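Local structure of putative capsid protein of prophage (Escherichia coli CFT073, 3BQW) at residues 204-214 with 251-262. The protein is a putative prophage capsid protein of the phage major capsid protein E family and probably assembles into the viral shell. Numbering follows the deposited sequence.
Sequences ANVMIMGAEVW and KGYLGDLALIVY
Strand 206-209 runs parallel to strand 257-262, their axes 17° apart, and five backbone hydrogen bonds join segments 204-214 and 251-262, the first from Ala258 N to Asn205 O just ahead of the strand, the last from Tyr262 N to Met209 O (2.8 Å). The first is straight at the hydrogen but reaches Asn205 O from well above the carbonyl plane, where Asn205 and Val206 form a classic beta bulge opposite Gly285 of strand 281-285. On one face of the sheet, Val206 CG2 meets Ile260 CD1 at 3.8 Å and Ile208 CG2 lies 3.6 Å from Tyr262 CB; helix 30-35 covers this layer through Leu30 and Phe35. The other face carries the two methionines. Met207 bends at its last torsion (chi3 52°), bringing CE tightly against Leu259 CD2 at 3.5 Å, while Met209 CE reaches Leu259 CB. Strand 206-209 sits in a mixed sheet, between its parallel partner and antiparallel strand 281-285, while 251-254 and 257-262 form a hairpin closed by a type II' turn from Leu254 to Leu257. Beyond the strand, Gly210 is the N-cap of helix 211-218, whose Trp214 folds back over the hairpin. With Trp214 CG anti to the backbone N (chi1 173°), one indole face receives two CH-pi contacts on its five-membered ring: Val261 CG2, 3.4 Å from Trp214 CG, and Lys251 CE, 3.6 Å from Trp214 NE1. The Lys251 chain first passes the six-membered ring, CB and CG beside Trp214 CH2 and CD beside CZ2, and Tyr227 packs edge-to-face with the indole. At the bulged end, a water donates to Ala204 O and, weakly, to Asp256 OD2.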
ATOM      1  N   ALA A 204      19.303 -10.148  -0.893  1.00 27.45           N
ATOM      2  CA  ALA A 204      17.857 -10.191  -0.822  1.00 26.69           C
ATOM      3  C   ALA A 204      17.476 -11.257   0.184  1.00 25.95           C
ATOM      4  O   ALA A 204      18.009 -12.371   0.154  1.00 25.66           O
ATOM      5  CB  ALA A 204      17.264 -10.504  -2.197  1.00 26.67           C
ATOM      6  N   ASN A 205      16.541 -10.922   1.076  1.00 25.51           N
ATOM      7  CA  ASN A 205      16.052 -11.873   2.069  1.00 24.75           C
ATOM      8  C   ASN A 205      14.543 -12.140   1.961  1.00 23.35           C
ATOM      9  O   ASN A 205      13.977 -12.871   2.761  1.00 24.10           O
ATOM     10  CB  ASN A 205      16.495 -11.452   3.493  1.00 24.75           C
ATOM     11  CG  ASN A 205      15.697 -10.288   4.061  1.00 25.61           C
ATOM     12  OD1 ASN A 205      14.950  -9.622   3.356  1.00 27.54           O
ATOM     13  ND2 ASN A 205      15.871 -10.033   5.366  1.00 25.94           N
ATOM     14  N   VAL A 206      13.907 -11.562   0.957  1.00 22.15           N
ATOM     15  CA  VAL A 206      12.493 -11.804   0.687  1.00 21.38           C
ATOM     16  C   VAL A 206      12.219 -11.848  -0.821  1.00 20.95           C
ATOM     17  O   VAL A 206      12.766 -11.059  -1.584  1.00 20.41           O
ATOM     18  CB  VAL A 206      11.578 -10.780   1.435  1.00 22.45           C
ATOM     19  CG1 VAL A 206      11.771  -9.337   0.920  1.00 20.40           C
ATOM     20  CG2 VAL A 206      10.116 -11.244   1.394  1.00 21.18           C
ATOM     21  N   MET A 207      11.440 -12.846  -1.250  1.00 20.88           N
ATOM     22  CA  MET A 207      10.942 -12.930  -2.623  1.00 20.04           C
ATOM     23  C   MET A 207       9.405 -12.928  -2.587  1.00 20.79           C
ATOM     24  O   MET A 207       8.808 -13.864  -2.079  1.00 21.22           O
ATOM     25  CB  MET A 207      11.488 -14.155  -3.372  1.00 20.43           C
ATOM     26  CG  MET A 207      11.166 -14.165  -4.889  1.00 20.14           C
ATOM     27  SD  MET A 207      11.954 -15.419  -5.950  1.00 14.54           S
ATOM     28  CE  MET A 207      11.590 -16.932  -5.129  1.00 16.25           C
ATOM     29  N   ILE A 208       8.806 -11.837  -3.081  1.00 20.60           N
ATOM     30  CA  ILE A 208       7.362 -11.678  -3.209  1.00 20.77           C
ATOM     31  C   ILE A 208       6.928 -11.931  -4.658  1.00 21.18           C
ATOM     32  O   ILE A 208       7.460 -11.323  -5.588  1.00 20.57           O
ATOM     33  CB  ILE A 208       6.906 -10.285  -2.763  1.00 21.50           C
ATOM     34  CG1 ILE A 208       7.466  -9.973  -1.361  1.00 22.21           C
ATOM     35  CG2 ILE A 208       5.381 -10.225  -2.747  1.00 21.50           C
ATOM     36  CD1 ILE A 208       7.804  -8.560  -1.136  1.00 23.87           C
ATOM     37  N   MET A 209       5.985 -12.867  -4.832  1.00 21.06           N
ATOM     38  CA  MET A 209       5.672 -13.469  -6.127  1.00 20.47           C
ATOM     39  C   MET A 209       4.183 -13.362  -6.390  1.00 21.66           C
ATOM     40  O   MET A 209       3.395 -13.644  -5.507  1.00 20.71           O
ATOM     41  CB  MET A 209       5.944 -14.980  -6.105  1.00 20.80           C
ATOM     42  CG  MET A 209       7.338 -15.392  -5.940  1.00 21.24           C
ATOM     43  SD  MET A 209       7.490 -17.168  -5.800  1.00 15.41           S
ATOM     44  CE  MET A 209       7.590 -17.281  -4.046  1.00 21.65           C
ATOM     45  N   GLY A 210       3.824 -13.021  -7.627  1.00 22.75           N
ATOM     46  CA  GLY A 210       2.484 -13.247  -8.126  1.00 23.63           C
ATOM     47  C   GLY A 210       2.210 -14.741  -8.273  1.00 24.47           C
ATOM     48  O   GLY A 210       3.137 -15.564  -8.186  1.00 25.00           O
ATOM     49  N   ALA A 211       0.938 -15.072  -8.523  1.00 24.94           N
ATOM     50  CA  ALA A 211       0.426 -16.444  -8.560  1.00 25.62           C
ATOM     51  C   ALA A 211       1.011 -17.293  -9.660  1.00 25.51           C
ATOM     52  O   ALA A 211       1.226 -18.490  -9.488  1.00 26.26           O
ATOM     53  CB  ALA A 211      -1.131 -16.432  -8.690  1.00 25.58           C
ATOM     54  N   GLU A 212       1.234 -16.668 -10.805  1.00 26.42           N
ATOM     55  CA  GLU A 212       1.750 -17.345 -11.969  1.00 26.18           C
ATOM     56  C   GLU A 212       3.216 -17.675 -11.729  1.00 25.57           C
ATOM     57  O   GLU A 212       3.659 -18.774 -12.041  1.00 25.07           O
ATOM     58  CB  GLU A 212       1.536 -16.468 -13.200  1.00 27.31           C
ATOM     59  CG  GLU A 212       2.167 -16.965 -14.499  1.00 30.26           C
ATOM     60  CD  GLU A 212       1.784 -18.375 -14.850  1.00 35.86           C
ATOM     61  OE1 GLU A 212       0.654 -18.795 -14.506  1.00 39.43           O
ATOM     62  OE2 GLU A 212       2.614 -19.068 -15.493  1.00 39.45           O
ATOM     63  N   VAL A 213       3.950 -16.747 -11.115  1.00 24.62           N
ATOM     64  CA  VAL A 213       5.328 -17.019 -10.697  1.00 24.47           C
ATOM     65  C   VAL A 213       5.420 -18.223  -9.754  1.00 24.42           C
ATOM     66  O   VAL A 213       6.254 -19.103  -9.947  1.00 24.31           O
ATOM     67  CB  VAL A 213       6.021 -15.815 -10.038  1.00 23.99           C
ATOM     68  CG1 VAL A 213       7.445 -16.211  -9.610  1.00 24.01           C
ATOM     69  CG2 VAL A 213       6.050 -14.621 -10.981  1.00 22.37           C
ATOM     70  N   TRP A 214       4.585 -18.253  -8.729  1.00 25.07           N
ATOM     71  CA  TRP A 214       4.614 -19.354  -7.778  1.00 25.58           C
ATOM     72  C   TRP A 214       4.285 -20.690  -8.452  1.00 25.85           C
ATOM     73  O   TRP A 214       4.989 -21.654  -8.246  1.00 24.87           O
ATOM     74  CB  TRP A 214       3.664 -19.092  -6.620  1.00 26.09           C
ATOM     75  CG  TRP A 214       3.506 -20.239  -5.702  1.00 26.40           C
ATOM     76  CD1 TRP A 214       2.346 -20.904  -5.429  1.00 27.28           C
ATOM     77  CD2 TRP A 214       4.534 -20.891  -4.931  1.00 26.80           C
ATOM     78  NE1 TRP A 214       2.580 -21.902  -4.510  1.00 27.09           N
ATOM     79  CE2 TRP A 214       3.907 -21.924  -4.192  1.00 25.15           C
ATOM     80  CE3 TRP A 214       5.910 -20.690  -4.779  1.00 27.29           C
ATOM     81  CZ2 TRP A 214       4.605 -22.756  -3.319  1.00 25.84           C
ATOM     82  CZ3 TRP A 214       6.610 -21.507  -3.905  1.00 26.93           C
ATOM     83  CH2 TRP A 214       5.955 -22.543  -3.187  1.00 26.81           C
ATOM     84  N   LYS A 251       5.172 -19.107   2.236  1.00 28.81           N
ATOM     85  CA  LYS A 251       5.430 -20.437   1.703  1.00 29.59           C
ATOM     86  C   LYS A 251       6.585 -21.163   2.370  1.00 30.43           C
ATOM     87  O   LYS A 251       6.638 -22.390   2.318  1.00 31.90           O
ATOM     88  CB  LYS A 251       5.708 -20.341   0.193  1.00 29.47           C
ATOM     89  CG  LYS A 251       4.508 -19.911  -0.622  1.00 28.98           C
ATOM     90  CD  LYS A 251       3.331 -20.854  -0.402  1.00 28.31           C
ATOM     91  CE  LYS A 251       2.186 -20.464  -1.257  1.00 29.31           C
ATOM     92  NZ  LYS A 251       0.984 -21.255  -0.994  1.00 31.28           N
ATOM     93  N   GLY A 252       7.521 -20.430   2.962  1.00 30.88           N
ATOM     94  CA  GLY A 252       8.724 -21.035   3.495  1.00 31.11           C
ATOM     95  C   GLY A 252       9.953 -20.271   3.074  1.00 31.69           C
ATOM     96  O   GLY A 252       9.883 -19.087   2.794  1.00 31.36           O
ATOM     97  N   TYR A 253      11.078 -20.975   3.019  1.00 32.97           N
ATOM     98  CA  TYR A 253      12.378 -20.384   2.748  1.00 33.75           C
ATOM     99  C   TYR A 253      13.127 -21.161   1.678  1.00 34.30           C
ATOM    100  O   TYR A 253      12.915 -22.368   1.497  1.00 34.99           O
ATOM    101  CB  TYR A 253      13.227 -20.324   4.025  1.00 33.90           C
ATOM    102  CG  TYR A 253      12.668 -19.412   5.096  1.00 33.95           C
ATOM    103  CD1 TYR A 253      13.122 -18.097   5.239  1.00 34.66           C
ATOM    104  CD2 TYR A 253      11.667 -19.855   5.950  1.00 35.14           C
ATOM    105  CE1 TYR A 253      12.601 -17.254   6.228  1.00 33.97           C
ATOM    106  CE2 TYR A 253      11.133 -19.024   6.936  1.00 34.32           C
ATOM    107  CZ  TYR A 253      11.608 -17.734   7.074  1.00 34.79           C
ATOM    108  OH  TYR A 253      11.067 -16.944   8.067  1.00 35.11           O
ATOM    109  N   LEU A 254      13.984 -20.437   0.960  1.00 34.39           N
ATOM    110  CA  LEU A 254      14.932 -21.004   0.011  1.00 34.81           C
ATOM    111  C   LEU A 254      16.295 -20.506   0.466  1.00 34.69           C
ATOM    112  O   LEU A 254      16.763 -19.470   0.032  1.00 35.49           O
ATOM    113  CB  LEU A 254      14.570 -20.521  -1.397  1.00 35.01           C
ATOM    114  CG  LEU A 254      15.206 -21.086  -2.658  1.00 36.13           C
ATOM    115  CD1 LEU A 254      15.181 -22.636  -2.672  1.00 37.68           C
ATOM    116  CD2 LEU A 254      14.466 -20.498  -3.894  1.00 34.83           C
ATOM    117  N   GLY A 255      16.912 -21.215   1.400  1.00 34.48           N
ATOM    118  CA  GLY A 255      18.107 -20.697   2.050  1.00 34.23           C
ATOM    119  C   GLY A 255      17.674 -19.578   2.976  1.00 33.86           C
ATOM    120  O   GLY A 255      16.815 -19.787   3.812  1.00 33.06           O
ATOM    121  N   ASP A 256      18.248 -18.384   2.806  1.00 33.64           N
ATOM    122  CA  ASP A 256      17.870 -17.230   3.639  1.00 33.19           C
ATOM    123  C   ASP A 256      16.843 -16.322   2.965  1.00 31.49           C
ATOM    124  O   ASP A 256      16.598 -15.215   3.426  1.00 32.12           O
ATOM    125  CB  ASP A 256      19.107 -16.435   4.145  1.00 33.86           C
ATOM    126  CG  ASP A 256      20.011 -15.901   3.023  1.00 36.76           C
ATOM    127  OD1 ASP A 256      19.704 -16.097   1.812  1.00 41.81           O
ATOM    128  OD2 ASP A 256      21.050 -15.277   3.367  1.00 38.80           O
ATOM    129  N   LEU A 257      16.208 -16.826   1.908  1.00 29.43           N
ATOM    130  CA  LEU A 257      15.219 -16.091   1.135  1.00 27.48           C
ATOM    131  C   LEU A 257      13.815 -16.524   1.517  1.00 26.84           C
ATOM    132  O   LEU A 257      13.437 -17.672   1.307  1.00 26.80           O
ATOM    133  CB  LEU A 257      15.435 -16.375  -0.344  1.00 27.67           C
ATOM    134  CG  LEU A 257      14.728 -15.537  -1.401  1.00 26.53           C
ATOM    135  CD1 LEU A 257      15.207 -14.117  -1.305  1.00 24.97           C
ATOM    136  CD2 LEU A 257      15.020 -16.113  -2.808  1.00 26.36           C
ATOM    137  N   ALA A 258      13.049 -15.608   2.104  1.00 25.57           N
ATOM    138  CA  ALA A 258      11.669 -15.886   2.491  1.00 24.85           C
ATOM    139  C   ALA A 258      10.804 -15.826   1.249  1.00 24.44           C
ATOM    140  O   ALA A 258      11.035 -14.990   0.368  1.00 24.26           O
ATOM    141  CB  ALA A 258      11.173 -14.882   3.521  1.00 23.83           C
ATOM    142  N   LEU A 259       9.797 -16.698   1.210  1.00 24.45           N
ATOM    143  CA  LEU A 259       8.965 -16.901   0.035  1.00 23.92           C
ATOM    144  C   LEU A 259       7.524 -16.550   0.346  1.00 23.09           C
ATOM    145  O   LEU A 259       6.891 -17.160   1.202  1.00 24.35           O
ATOM    146  CB  LEU A 259       9.050 -18.356  -0.444  1.00 24.01           C
ATOM    147  CG  LEU A 259      10.415 -18.978  -0.744  1.00 24.28           C
ATOM    148  CD1 LEU A 259      10.226 -20.498  -0.893  1.00 23.75           C
ATOM    149  CD2 LEU A 259      11.113 -18.369  -2.000  1.00 23.28           C
ATOM    150  N   ILE A 260       7.024 -15.551  -0.365  1.00 22.97           N
ATOM    151  CA  ILE A 260       5.702 -14.980  -0.165  1.00 22.22           C
ATOM    152  C   ILE A 260       5.002 -14.926  -1.529  1.00 22.44           C
ATOM    153  O   ILE A 260       5.552 -14.386  -2.502  1.00 21.86           O
ATOM    154  CB  ILE A 260       5.787 -13.536   0.442  1.00 22.48           C
ATOM    155  CG1 ILE A 260       6.571 -13.527   1.772  1.00 22.79           C
ATOM    156  CG2 ILE A 260       4.376 -12.948   0.659  1.00 21.95           C
ATOM    157  CD1 ILE A 260       6.631 -12.118   2.482  1.00 21.25           C
ATOM    158  N   VAL A 261       3.816 -15.512  -1.593  1.00 22.32           N
ATOM    159  CA  VAL A 261       2.924 -15.344  -2.715  1.00 23.38           C
ATOM    160  C   VAL A 261       1.900 -14.281  -2.363  1.00 24.50           C
ATOM    161  O   VAL A 261       1.246 -14.360  -1.333  1.00 24.44           O
ATOM    162  CB  VAL A 261       2.207 -16.651  -3.103  1.00 23.42           C
ATOM    163  CG1 VAL A 261       1.296 -16.427  -4.317  1.00 21.56           C
ATOM    164  CG2 VAL A 261       3.252 -17.761  -3.358  1.00 21.99           C
ATOM    165  N   TYR A 262       1.769 -13.298  -3.242  1.00 26.12           N
ATOM    166  CA  TYR A 262       0.982 -12.110  -2.976  1.00 27.79           C
ATOM    167  C   TYR A 262      -0.090 -11.976  -4.038  1.00 28.32           C
ATOM    168  O   TYR A 262       0.210 -11.875  -5.203  1.00 28.72           O
ATOM    169  CB  TYR A 262       1.902 -10.903  -2.991  1.00 28.62           C
ATOM    170  CG  TYR A 262       1.273  -9.542  -2.759  1.00 30.09           C
ATOM    171  CD1 TYR A 262       0.867  -9.142  -1.497  1.00 34.72           C
ATOM    172  CD2 TYR A 262       1.165  -8.630  -3.772  1.00 32.63           C
ATOM    173  CE1 TYR A 262       0.338  -7.858  -1.272  1.00 35.07           C
ATOM    174  CE2 TYR A 262       0.643  -7.345  -3.550  1.00 32.96           C
ATOM    175  CZ  TYR A 262       0.243  -6.973  -2.306  1.00 31.81           C
ATOM    176  OH  TYR A 262      -0.285  -5.717  -2.090  1.00 32.83           O
TER
HETATM  177  O   HOH W   1      20.139 -12.899   1.968  1.00 46.84           O